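Long-range contacts in sensor protein (Bacteroides thetaiotaomicron, PDB 2X7X), which binds fructose through this periplasmic domain of a hybrid two-component sensor, whose cytoplasmic part probably acts as a histidine kinase and transcription regulator: residues N130-L134 with R146-F150; W170-E176 with N196-G202; I217-A223 with L239-Y245. One frame throughout, in Å; residues are numbered along the deposited sequence.

Contact 1: N130-L134 with R146-F150; sequences NIVEL and RHQGF. With FRU (beta-D-fructofuranose), chain E.
A very short hydrogen bond, 2.5 Å from His147 ND1 to Glu133 OE1, ties a strand to the helix that follows it in a beta-alpha-beta unit of the periplasmic-binding-protein fold. Residues 130-134 are regular extended strand and 146-150 regular alpha helix. The two axes run nearly antiparallel, at 158°, and come within 10.8 Å, a gap filled by side chains; the closest CA atoms are those of Glu133 and His147, 8.4 Å apart. Ile131 and Glu133 both direct CA-to-CB toward the helix, while that of Val132 between them points away. Glu133 is stretched out (chi1 and chi2 both t) and meets the t rotamer of His147 in a His-carboxylate pair; its OE2 is hydrogen-bonded to His195. Beside this polar link, Phe150, also t in chi1, presents its ring edge to Ile131, with CD1 of Ile131 3.7 Å from CZ of Phe150. Arg146 begins toward the strand, but its long side chain leads away into the fructose site, where Asn110 holds NE and the ring of Tyr245 makes a cation-pi contact. Its guanidinium grips one sugar hydroxyl twice: Arg146 NH1 and NH2 lie 3.0 and 3.1 Å from O4 of the fructose.

Contact 2: W170-E176 with N196-G202; sequences WERGPAE and NDRIAPG. With FRU (beta-D-fructofuranose), chain E.
This is a helix-start to helix-start contact at the sugar-binding cleft, where the entering loops and first turns of helices 172-185 and 199-209 pack together. CA atoms pair Arg172 with Ile199 (4.4 Å) and Glu176 with Gly202 (4.7 Å); a CB on Gly202 would clash with Arg172 O. Trp170 takes positive phi (phi/psi 69°/6°); Glu171, extended (-125°/156°) at the N-cap position, forms a two-pronged salt bridge with Arg198: NE to OE2 and NH2 to OE1, both 3.0 Å. Asn196 (chi1 p) forms an Asx motif, its OD1 accepting from Ile199 N at 2.7 Å, while its ND2 donates to Trp170 O at 3.0 Å. Fructose takes hydrogen bonds from Asn196 ND2 to O3 (2.8 Å) and Arg198 NH2 to O2 (2.7 Å), and its C6 lies over a face of the Trp170 indole, 3.8 Å from CH2. Ala175 CB meets Ile199 CG2 at 3.7 Å. Around the pair, Trp170 leans on Pro142, Ala143 and Arg146 of helix 141-155, and Ile199 rests on Ala194 of strand 191-194.

Contact 3: I217-A223 with L239-Y245; sequences IFVGIDA and LDATFIY. With FRU (beta-D-fructofuranose), chain E.
One side of the fructose pocket is lined by residues at the C-terminal ends of two adjacent parallel strands, joined through helix 230-235 as a beta-alpha-beta unit. The axes of strands 217-220 and 241-244 approach to 4.7 Å at 10°, with Val219 opposite Ala241 and Gly220 opposite Thr242; the pairing carries on past Gly220, Ile221 opposite Phe243 and Asp222 opposite Ile244. The bonds zigzag across: Gly220 N to Ala241 O (3.0 Å), Phe243 N to Gly220 O (3.2 Å), Asp222 N to Phe243 O (2.6 Å) and Tyr245 N to Asp222 O (3.0 Å). At the start, Asp240 donates its N to Phe218 O and accepts Phe218 N on OD2, each 2.8 Å. Val219, Ile221, Ala241 and Phe243 share one sheet face, where Val219 CG1 lies 4.1 Å from Phe243 CE2. The first chain turns a corner at Ile221, and Asp222 takes phi 137°, psi -55°. The Asp222 carboxylate accepts from two fructose hydroxyls: O4 at 2.5 Å from Asp222 OD1 and O3 at 2.4 Å from Asp222 OD2, the latter very short. Tyr245 (chi1 t) has CD2 3.4 Å from fructose O4, while its OH bonds to Asp94. A water donates to Asp222 O (2.9 Å) and Tyr245 O (3.3 Å). The pair sits inside the sheet, between strands 191-194 and 275-277; helix 110-124 packs on the face of Ile221 and Phe243.

In the fold
All three contacts belong to the lobe built on the mixed sheet, and they follow one another along the chain without overlap. Their centres are 12 to 14 Å apart. Contacts 1 and 3 both reach that sheet, through strand 128-135 and the neighbouring strands 217-220 and 241-244, with strand 191-194 between; contact 2 joins helices at the cleft end. Arg146 of contact 1 packs against Trp170 of contact 2 and Tyr245 of contact 3, while Asp197 of contact 2 reaches Thr242 and Ala223 of contact 3. Fructose meets all three, and Asp17, Arg20, Asp94 and Arg95 complete its polar site, as expected of a two-lobed periplasmic binding protein.

Contact 1: N130-L134 with R146-F150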
loop_
_atom_site.group_PDB
_atom_site.type_symbol
_atom_site.label_atom_id
_atom_site.label_comp_id
_atom_site.label_asym_id
_atom_site.label_seq_id
_atom_site.Cartn_x
_atom_site.Cartn_y
_atom_site.Cartn_z
ATOM N N ASN A 130 2.839 13.712 29.931
ATOM C CA ASN A 130 3.370 12.539 30.611
ATOM C C ASN A 130 3.204 11.269 29.776
ATOM O O ASN A 130 2.111 10.986 29.284
ATOM C CB ASN A 130 2.658 12.346 31.945
ATOM C CG ASN A 130 2.856 13.506 32.888
ATOM O OD1 ASN A 130 3.916 14.142 32.922
ATOM N ND2 ASN A 130 1.832 13.784 33.677
ATOM N N ILE A 131 4.289 10.516 29.636
ATOM C CA ILE A 131 4.311 9.291 28.842
ATOM C C ILE A 131 4.582 8.093 29.749
ATOM O O ILE A 131 5.410 8.183 30.670
ATOM C CB ILE A 131 5.439 9.313 27.762
ATOM C CG1 ILE A 131 5.441 10.623 26.983
ATOM C CG2 ILE A 131 5.323 8.113 26.813
ATOM C CD1 ILE A 131 6.586 10.719 25.953
ATOM N N VAL A 132 3.891 6.985 29.494
ATOM C CA VAL A 132 4.291 5.707 30.072
ATOM C C VAL A 132 4.802 4.790 28.950
ATOM O O VAL A 132 4.285 4.852 27.822
ATOM C CB VAL A 132 3.165 5.054 30.934
ATOM C CG1 VAL A 132 2.853 5.922 32.134
ATOM C CG2 VAL A 132 1.887 4.814 30.132
ATOM N N GLU A 133 5.819 3.972 29.254
ATOM C CA GLU A 133 6.451 3.055 28.292
ATOM C C GLU A 133 6.258 1.611 28.695
ATOM O O GLU A 133 6.484 1.247 29.836
ATOM C CB GLU A 133 7.952 3.332 28.165
ATOM C CG GLU A 133 8.654 2.566 27.039
ATOM C CD GLU A 133 10.148 2.878 26.907
ATOM O OE1 GLU A 133 10.777 3.310 27.895
ATOM O OE2 GLU A 133 10.721 2.662 25.817
ATOM N N LEU A 134 5.843 0.786 27.741
ATOM C CA LEU A 134 5.711 -0.648 27.939
ATOM C C LEU A 134 6.636 -1.356 26.943
ATOM O O LEU A 134 6.397 -1.375 25.738
ATOM C CB LEU A 134 4.242 -1.067 27.785
ATOM C CG LEU A 134 3.257 -0.478 28.820
ATOM C CD1 LEU A 134 1.816 -0.448 28.330
ATOM C CD2 LEU A 134 3.311 -1.218 30.143
ATOM N N ARG A 146 14.675 0.445 21.100
ATOM C CA ARG A 146 13.401 1.161 21.156
ATOM C C ARG A 146 13.311 2.106 22.357
ATOM O O ARG A 146 12.678 3.157 22.279
ATOM C CB ARG A 146 12.209 0.206 21.091
ATOM C CG ARG A 146 11.928 -0.249 19.670
ATOM C CD ARG A 146 11.097 -1.516 19.602
ATOM N NE ARG A 146 11.236 -2.151 18.299
ATOM C CZ ARG A 146 10.453 -3.125 17.824
ATOM N NH1 ARG A 146 9.426 -3.585 18.541
ATOM N NH2 ARG A 146 10.719 -3.655 16.624
ATOM N N HIS A 147 13.969 1.757 23.454
ATOM C CA HIS A 147 13.957 2.637 24.620
ATOM C C HIS A 147 14.982 3.756 24.494
ATOM O O HIS A 147 14.662 4.913 24.763
ATOM C CB HIS A 147 14.141 1.851 25.914
ATOM C CG HIS A 147 14.322 2.709 27.127
ATOM N ND1 HIS A 147 13.269 3.324 27.768
ATOM C CD2 HIS A 147 15.436 3.042 27.824
ATOM C CE1 HIS A 147 13.727 4.005 28.803
ATOM N NE2 HIS A 147 15.039 3.850 28.859
ATOM N N GLN A 148 16.193 3.417 24.056
ATOM C CA GLN A 148 17.298 4.380 23.986
ATOM C C GLN A 148 16.970 5.525 23.023
ATOM O O GLN A 148 17.184 6.703 23.343
ATOM C CB GLN A 148 18.590 3.696 23.542
ATOM C CG GLN A 148 19.274 2.851 24.585
ATOM C CD GLN A 148 20.220 1.788 23.978
ATOM O OE1 GLN A 148 20.536 0.789 24.628
ATOM N NE2 GLN A 148 20.667 2.000 22.728
ATOM N N GLY A 149 16.447 5.158 21.852
ATOM C CA GLY A 149 16.157 6.099 20.777
ATOM C C GLY A 149 15.047 7.019 21.203
ATOM O O GLY A 149 15.066 8.209 20.911
ATOM N N PHE A 150 14.091 6.460 21.923
ATOM C CA PHE A 150 12.977 7.227 22.433
ATOM C C PHE A 150 13.423 8.215 23.504
ATOM O O PHE A 150 12.919 9.336 23.550
ATOM C CB PHE A 150 11.930 6.269 22.987
ATOM C CG PHE A 150 10.946 6.904 23.905
ATOM C CD1 PHE A 150 9.943 7.718 23.408
ATOM C CD2 PHE A 150 11.015 6.670 25.267
ATOM C CE1 PHE A 150 9.022 8.289 24.252
ATOM C CE2 PHE A 150 10.104 7.251 26.129
ATOM C CZ PHE A 150 9.105 8.059 25.624
HETATM C C1 FRU E . 7.644 -10.457 16.730
HETATM C C2 FRU E . 7.972 -9.290 17.643
HETATM C C3 FRU E . 7.452 -7.965 17.091
HETATM C C4 FRU E . 8.570 -7.007 17.455
HETATM C C5 FRU E . 9.793 -7.879 17.204
HETATM C C6 FRU E . 11.059 -7.456 17.948
HETATM O O1 FRU E . 7.822 -11.683 17.436
HETATM O O2 FRU E . 7.458 -9.576 18.948
HETATM O O3 FRU E . 6.172 -7.599 17.626
HETATM O O4 FRU E . 8.555 -5.810 16.670
HETATM O O5 FRU E . 9.386 -9.155 17.707
HETATM O O6 FRU E . 12.162 -8.283 17.526
#

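Contact 2: W170-E176 with N196-G202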
loop_
_atom_site.group_PDB
_atom_site.type_symbol
_atom_site.label_atom_id
_atom_site.label_comp_id
_atom_site.label_asym_id
_atom_site.label_seq_id
_atom_site.Cartn_x
_atom_site.Cartn_y
_atom_site.Cartn_z
ATOM N N TRP A 170 6.861 -8.239 25.127
ATOM C CA TRP A 170 6.302 -8.263 23.766
ATOM C C TRP A 170 4.826 -8.647 23.687
ATOM O O TRP A 170 4.287 -8.793 22.601
ATOM C CB TRP A 170 7.116 -9.173 22.836
ATOM C CG TRP A 170 8.549 -8.750 22.691
ATOM C CD1 TRP A 170 9.649 -9.448 23.093
ATOM C CD2 TRP A 170 9.039 -7.533 22.097
ATOM N NE1 TRP A 170 10.792 -8.753 22.788
ATOM C CE2 TRP A 170 10.450 -7.569 22.183
ATOM C CE3 TRP A 170 8.424 -6.417 21.509
ATOM C CZ2 TRP A 170 11.268 -6.524 21.702
ATOM C CZ3 TRP A 170 9.237 -5.378 21.025
ATOM C CH2 TRP A 170 10.647 -5.447 21.125
ATOM N N GLU A 171 4.162 -8.800 24.816
ATOM C CA GLU A 171 2.861 -9.432 24.781
ATOM C C GLU A 171 1.763 -8.613 25.409
ATOM O O GLU A 171 2.029 -7.766 26.252
ATOM C CB GLU A 171 2.920 -10.835 25.387
ATOM C CG GLU A 171 3.815 -11.853 24.662
ATOM C CD GLU A 171 3.668 -11.869 23.156
ATOM O OE1 GLU A 171 4.708 -11.997 22.479
ATOM O OE2 GLU A 171 2.533 -11.780 22.627
ATOM N N ARG A 172 0.531 -8.877 24.977
ATOM C CA ARG A 172 -0.671 -8.149 25.419
ATOM C C ARG A 172 -1.047 -8.416 26.883
ATOM O O ARG A 172 -1.458 -7.517 27.595
ATOM C CB ARG A 172 -1.827 -8.437 24.440
ATOM C CG ARG A 172 -3.079 -9.057 25.010
ATOM C CD ARG A 172 -4.224 -8.077 25.106
ATOM N NE ARG A 172 -4.878 -7.933 23.813
ATOM C CZ ARG A 172 -6.080 -7.385 23.626
ATOM N NH1 ARG A 172 -6.795 -6.929 24.658
ATOM N NH2 ARG A 172 -6.566 -7.299 22.391
ATOM N N GLY A 173 -0.869 -9.660 27.318
ATOM C CA GLY A 173 -1.125 -10.063 28.690
ATOM C C GLY A 173 -0.440 -9.204 29.729
ATOM O O GLY A 173 -1.116 -8.519 30.477
ATOM N N PRO A 174 0.904 -9.242 29.796
ATOM C CA PRO A 174 1.635 -8.398 30.760
ATOM C C PRO A 174 1.387 -6.897 30.569
ATOM O O PRO A 174 1.362 -6.137 31.547
ATOM C CB PRO A 174 3.102 -8.748 30.484
ATOM C CG PRO A 174 3.056 -10.132 29.923
ATOM C CD PRO A 174 1.817 -10.154 29.080
ATOM N N ALA A 175 1.179 -6.480 29.325
ATOM C CA ALA A 175 0.823 -5.092 29.029
ATOM C C ALA A 175 -0.399 -4.635 29.827
ATOM O O ALA A 175 -0.379 -3.567 30.447
ATOM C CB ALA A 175 0.599 -4.896 27.513
ATOM N N GLU A 176 -1.447 -5.454 29.835
ATOM C CA GLU A 176 -2.690 -5.097 30.537
ATOM C C GLU A 176 -2.514 -4.924 32.038
ATOM O O GLU A 176 -2.952 -3.921 32.607
ATOM C CB GLU A 176 -3.768 -6.121 30.264
ATOM C CG GLU A 176 -4.291 -6.085 28.858
ATOM C CD GLU A 176 -5.569 -6.854 28.723
ATOM O OE1 GLU A 176 -5.798 -7.765 29.549
ATOM O OE2 GLU A 176 -6.355 -6.550 27.802
ATOM N N ASN A 196 5.333 -2.953 20.823
ATOM C CA ASN A 196 4.704 -3.539 19.643
ATOM C C ASN A 196 3.192 -3.416 19.625
ATOM O O ASN A 196 2.587 -2.948 20.591
ATOM C CB ASN A 196 5.172 -4.979 19.376
ATOM C CG ASN A 196 4.559 -6.009 20.329
ATOM O OD1 ASN A 196 3.783 -5.694 21.254
ATOM N ND2 ASN A 196 4.911 -7.266 20.093
ATOM N N ASP A 197 2.600 -3.859 18.518
ATOM C CA ASP A 197 1.158 -3.772 18.278
ATOM C C ASP A 197 0.398 -4.876 18.980
ATOM O O ASP A 197 -0.790 -5.047 18.720
ATOM C CB ASP A 197 0.855 -3.857 16.781
ATOM C CG ASP A 197 1.413 -2.689 15.995
ATOM O OD1 ASP A 197 1.681 -1.614 16.575
ATOM O OD2 ASP A 197 1.580 -2.841 14.774
ATOM N N ARG A 198 1.075 -5.655 19.823
ATOM C CA ARG A 198 0.394 -6.614 20.693
ATOM C C ARG A 198 0.336 -6.041 22.122
ATOM O O ARG A 198 -0.683 -6.141 22.809
ATOM C CB ARG A 198 1.081 -7.973 20.669
ATOM C CG ARG A 198 0.928 -8.739 19.339
ATOM C CD ARG A 198 1.412 -10.218 19.433
ATOM N NE ARG A 198 2.767 -10.378 20.008
ATOM C CZ ARG A 198 3.905 -10.112 19.364
ATOM N NH1 ARG A 198 3.900 -9.645 18.114
ATOM N NH2 ARG A 198 5.059 -10.294 19.989
ATOM N N ILE A 199 1.430 -5.417 22.557
ATOM C CA ILE A 199 1.411 -4.633 23.780
ATOM C C ILE A 199 0.304 -3.559 23.713
ATOM O O ILE A 199 -0.482 -3.394 24.659
ATOM C CB ILE A 199 2.805 -4.018 24.060
ATOM C CG1 ILE A 199 3.788 -5.126 24.464
ATOM C CG2 ILE A 199 2.746 -2.995 25.150
ATOM C CD1 ILE A 199 5.255 -4.806 24.242
ATOM N N ALA A 200 0.219 -2.870 22.582
ATOM C CA ALA A 200 -0.651 -1.693 22.450
ATOM C C ALA A 200 -2.139 -1.911 22.775
ATOM O O ALA A 200 -2.687 -1.198 23.616
ATOM C CB ALA A 200 -0.466 -1.030 21.090
ATOM N N PRO A 201 -2.797 -2.897 22.134
ATOM C CA PRO A 201 -4.223 -3.103 22.479
ATOM C C PRO A 201 -4.466 -3.504 23.947
ATOM O O PRO A 201 -5.565 -3.295 24.479
ATOM C CB PRO A 201 -4.680 -4.223 21.535
ATOM C CG PRO A 201 -3.417 -4.813 20.957
ATOM C CD PRO A 201 -2.336 -3.795 21.061
ATOM N N GLY A 202 -3.445 -4.056 24.593
ATOM C CA GLY A 202 -3.565 -4.481 25.968
ATOM C C GLY A 202 -3.626 -3.283 26.881
ATOM O O GLY A 202 -4.438 -3.233 27.807
HETATM C C1 FRU E . 7.644 -10.457 16.730
HETATM C C2 FRU E . 7.972 -9.290 17.643
HETATM C C3 FRU E . 7.452 -7.965 17.091
HETATM C C4 FRU E . 8.570 -7.007 17.455
HETATM C C5 FRU E . 9.793 -7.879 17.204
HETATM C C6 FRU E . 11.059 -7.456 17.948
HETATM O O1 FRU E . 7.822 -11.683 17.436
HETATM O O2 FRU E . 7.458 -9.576 18.948
HETATM O O3 FRU E . 6.172 -7.599 17.626
HETATM O O4 FRU E . 8.555 -5.810 16.670
HETATM O O5 FRU E . 9.386 -9.155 17.707
HETATM O O6 FRU E . 12.162 -8.283 17.526
#

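Contact 3: I217-A223 with L239-Y245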
loop_
_atom_site.group_PDB
_atom_site.type_symbol
_atom_site.label_atom_id
_atom_site.label_comp_id
_atom_site.label_asym_id
_atom_site.label_seq_id
_atom_site.Cartn_x
_atom_site.Cartn_y
_atom_site.Cartn_z
ATOM N N ILE A 217 -2.986 9.254 23.951
ATOM C CA ILE A 217 -2.773 8.647 22.643
ATOM C C ILE A 217 -2.012 7.336 22.806
ATOM O O ILE A 217 -1.310 7.141 23.815
ATOM C CB ILE A 217 -1.968 9.573 21.708
ATOM C CG1 ILE A 217 -0.586 9.875 22.308
ATOM C CG2 ILE A 217 -2.793 10.841 21.337
ATOM C CD1 ILE A 217 0.423 10.287 21.283
ATOM N N PHE A 218 -2.150 6.447 21.821
ATOM C CA PHE A 218 -1.483 5.143 21.843
ATOM C C PHE A 218 -0.585 4.964 20.630
ATOM O O PHE A 218 -1.031 5.117 19.484
ATOM C CB PHE A 218 -2.501 3.994 21.938
ATOM C CG PHE A 218 -3.278 3.983 23.226
ATOM C CD1 PHE A 218 -2.883 3.160 24.291
ATOM C CD2 PHE A 218 -4.386 4.826 23.403
ATOM C CE1 PHE A 218 -3.596 3.177 25.511
ATOM C CE2 PHE A 218 -5.096 4.841 24.611
ATOM C CZ PHE A 218 -4.705 4.025 25.658
ATOM N N VAL A 219 0.687 4.648 20.888
ATOM C CA VAL A 219 1.647 4.401 19.806
ATOM C C VAL A 219 2.292 3.028 19.932
ATOM O O VAL A 219 2.720 2.632 21.014
ATOM C CB VAL A 219 2.720 5.514 19.703
ATOM C CG1 VAL A 219 3.560 5.304 18.474
ATOM C CG2 VAL A 219 2.058 6.897 19.655
ATOM N N GLY A 220 2.330 2.295 18.824
ATOM C CA GLY A 220 2.902 0.951 18.808
ATOM C C GLY A 220 3.902 0.792 17.682
ATOM O O GLY A 220 4.199 1.752 16.972
ATOM N N ILE A 221 4.441 -0.414 17.527
ATOM C CA ILE A 221 5.397 -0.701 16.461
ATOM C C ILE A 221 5.010 -2.025 15.819
ATOM O O ILE A 221 4.538 -2.924 16.510
ATOM C CB ILE A 221 6.846 -0.771 16.989
ATOM C CG1 ILE A 221 7.247 0.549 17.652
ATOM C CG2 ILE A 221 7.821 -1.067 15.855
ATOM C CD1 ILE A 221 8.501 0.488 18.507
ATOM N N ASP A 222 5.172 -2.107 14.496
ATOM C CA ASP A 222 5.075 -3.342 13.699
ATOM C C ASP A 222 4.298 -3.049 12.429
ATOM O O ASP A 222 4.793 -3.299 11.322
ATOM C CB ASP A 222 4.442 -4.519 14.451
ATOM C CG ASP A 222 5.440 -5.290 15.316
ATOM O OD1 ASP A 222 6.667 -5.173 15.132
ATOM O OD2 ASP A 222 4.977 -6.027 16.208
ATOM N N ALA A 223 3.086 -2.512 12.601
ATOM C CA ALA A 223 2.213 -2.106 11.484
ATOM C C ALA A 223 1.912 -3.207 10.457
ATOM O O ALA A 223 1.997 -2.966 9.257
ATOM C CB ALA A 223 2.784 -0.856 10.775
ATOM N N LEU A 239 -5.296 2.616 17.891
ATOM C CA LEU A 239 -3.939 3.116 17.887
ATOM C C LEU A 239 -3.908 4.447 17.152
ATOM O O LEU A 239 -4.500 4.586 16.066
ATOM C CB LEU A 239 -3.041 2.136 17.142
ATOM C CG LEU A 239 -2.345 1.006 17.874
ATOM C CD1 LEU A 239 -1.632 0.143 16.842
ATOM C CD2 LEU A 239 -1.351 1.574 18.854
ATOM N N ASP A 240 -3.210 5.424 17.713
ATOM C CA ASP A 240 -3.079 6.683 17.016
ATOM C C ASP A 240 -2.007 6.611 15.962
ATOM O O ASP A 240 -2.117 7.247 14.925
ATOM C CB ASP A 240 -2.803 7.804 17.980
ATOM C CG ASP A 240 -3.938 8.008 18.944
ATOM O OD1 ASP A 240 -4.749 8.932 18.712
ATOM O OD2 ASP A 240 -4.030 7.226 19.918
ATOM N N ALA A 241 -0.982 5.811 16.221
ATOM C CA ALA A 241 0.120 5.637 15.286
ATOM C C ALA A 241 0.834 4.321 15.546
ATOM O O ALA A 241 0.823 3.799 16.662
ATOM C CB ALA A 241 1.115 6.817 15.370
ATOM N N THR A 242 1.449 3.788 14.504
ATOM C CA THR A 242 2.354 2.661 14.644
ATOM C C THR A 242 3.420 2.727 13.554
ATOM O O THR A 242 3.225 3.372 12.531
ATOM C CB THR A 242 1.611 1.304 14.672
ATOM O OG1 THR A 242 2.550 0.254 14.937
ATOM C CG2 THR A 242 0.868 1.044 13.349
ATOM N N PHE A 243 4.562 2.097 13.795
ATOM C CA PHE A 243 5.687 2.183 12.862
ATOM C C PHE A 243 5.933 0.861 12.195
ATOM O O PHE A 243 5.860 -0.185 12.845
ATOM C CB PHE A 243 6.943 2.692 13.574
ATOM C CG PHE A 243 6.884 4.145 13.880
ATOM C CD1 PHE A 243 7.460 5.068 13.016
ATOM C CD2 PHE A 243 6.179 4.601 14.995
ATOM C CE1 PHE A 243 7.380 6.431 13.285
ATOM C CE2 PHE A 243 6.079 5.945 15.278
ATOM C CZ PHE A 243 6.685 6.871 14.432
ATOM N N ILE A 244 6.182 0.905 10.892
ATOM C CA ILE A 244 6.443 -0.297 10.120
ATOM C C ILE A 244 7.703 -0.969 10.626
ATOM O O ILE A 244 8.780 -0.376 10.595
ATOM C CB ILE A 244 6.584 0.013 8.614
ATOM C CG1 ILE A 244 5.210 0.383 8.026
ATOM C CG2 ILE A 244 7.231 -1.170 7.868
ATOM C CD1 ILE A 244 5.207 0.580 6.520
ATOM N N TYR A 245 7.563 -2.183 11.141
ATOM C CA TYR A 245 8.722 -3.012 11.432
ATOM C C TYR A 245 8.726 -4.153 10.428
ATOM O O TYR A 245 7.997 -5.148 10.593
ATOM C CB TYR A 245 8.723 -3.518 12.874
ATOM C CG TYR A 245 10.057 -4.109 13.284
ATOM C CD1 TYR A 245 11.233 -3.343 13.208
ATOM C CD2 TYR A 245 10.156 -5.420 13.733
ATOM C CE1 TYR A 245 12.476 -3.872 13.578
ATOM C CE2 TYR A 245 11.388 -5.959 14.108
ATOM C CZ TYR A 245 12.545 -5.177 14.028
ATOM O OH TYR A 245 13.776 -5.683 14.400
HETATM C C1 FRU E . 7.644 -10.457 16.730
HETATM C C2 FRU E . 7.972 -9.290 17.643
HETATM C C3 FRU E . 7.452 -7.965 17.091
HETATM C C4 FRU E . 8.570 -7.007 17.455
HETATM C C5 FRU E . 9.793 -7.879 17.204
HETATM C C6 FRU E . 11.059 -7.456 17.948
HETATM O O1 FRU E . 7.822 -11.683 17.436
HETATM O O2 FRU E . 7.458 -9.576 18.948
HETATM O O3 FRU E . 6.172 -7.599 17.626
HETATM O O4 FRU E . 8.555 -5.810 16.670
HETATM O O5 FRU E . 9.386 -9.155 17.707
HETATM O O6 FRU E . 12.162 -8.283 17.526
HETATM O O HOH W 1 5.088 -5.067 9.077
#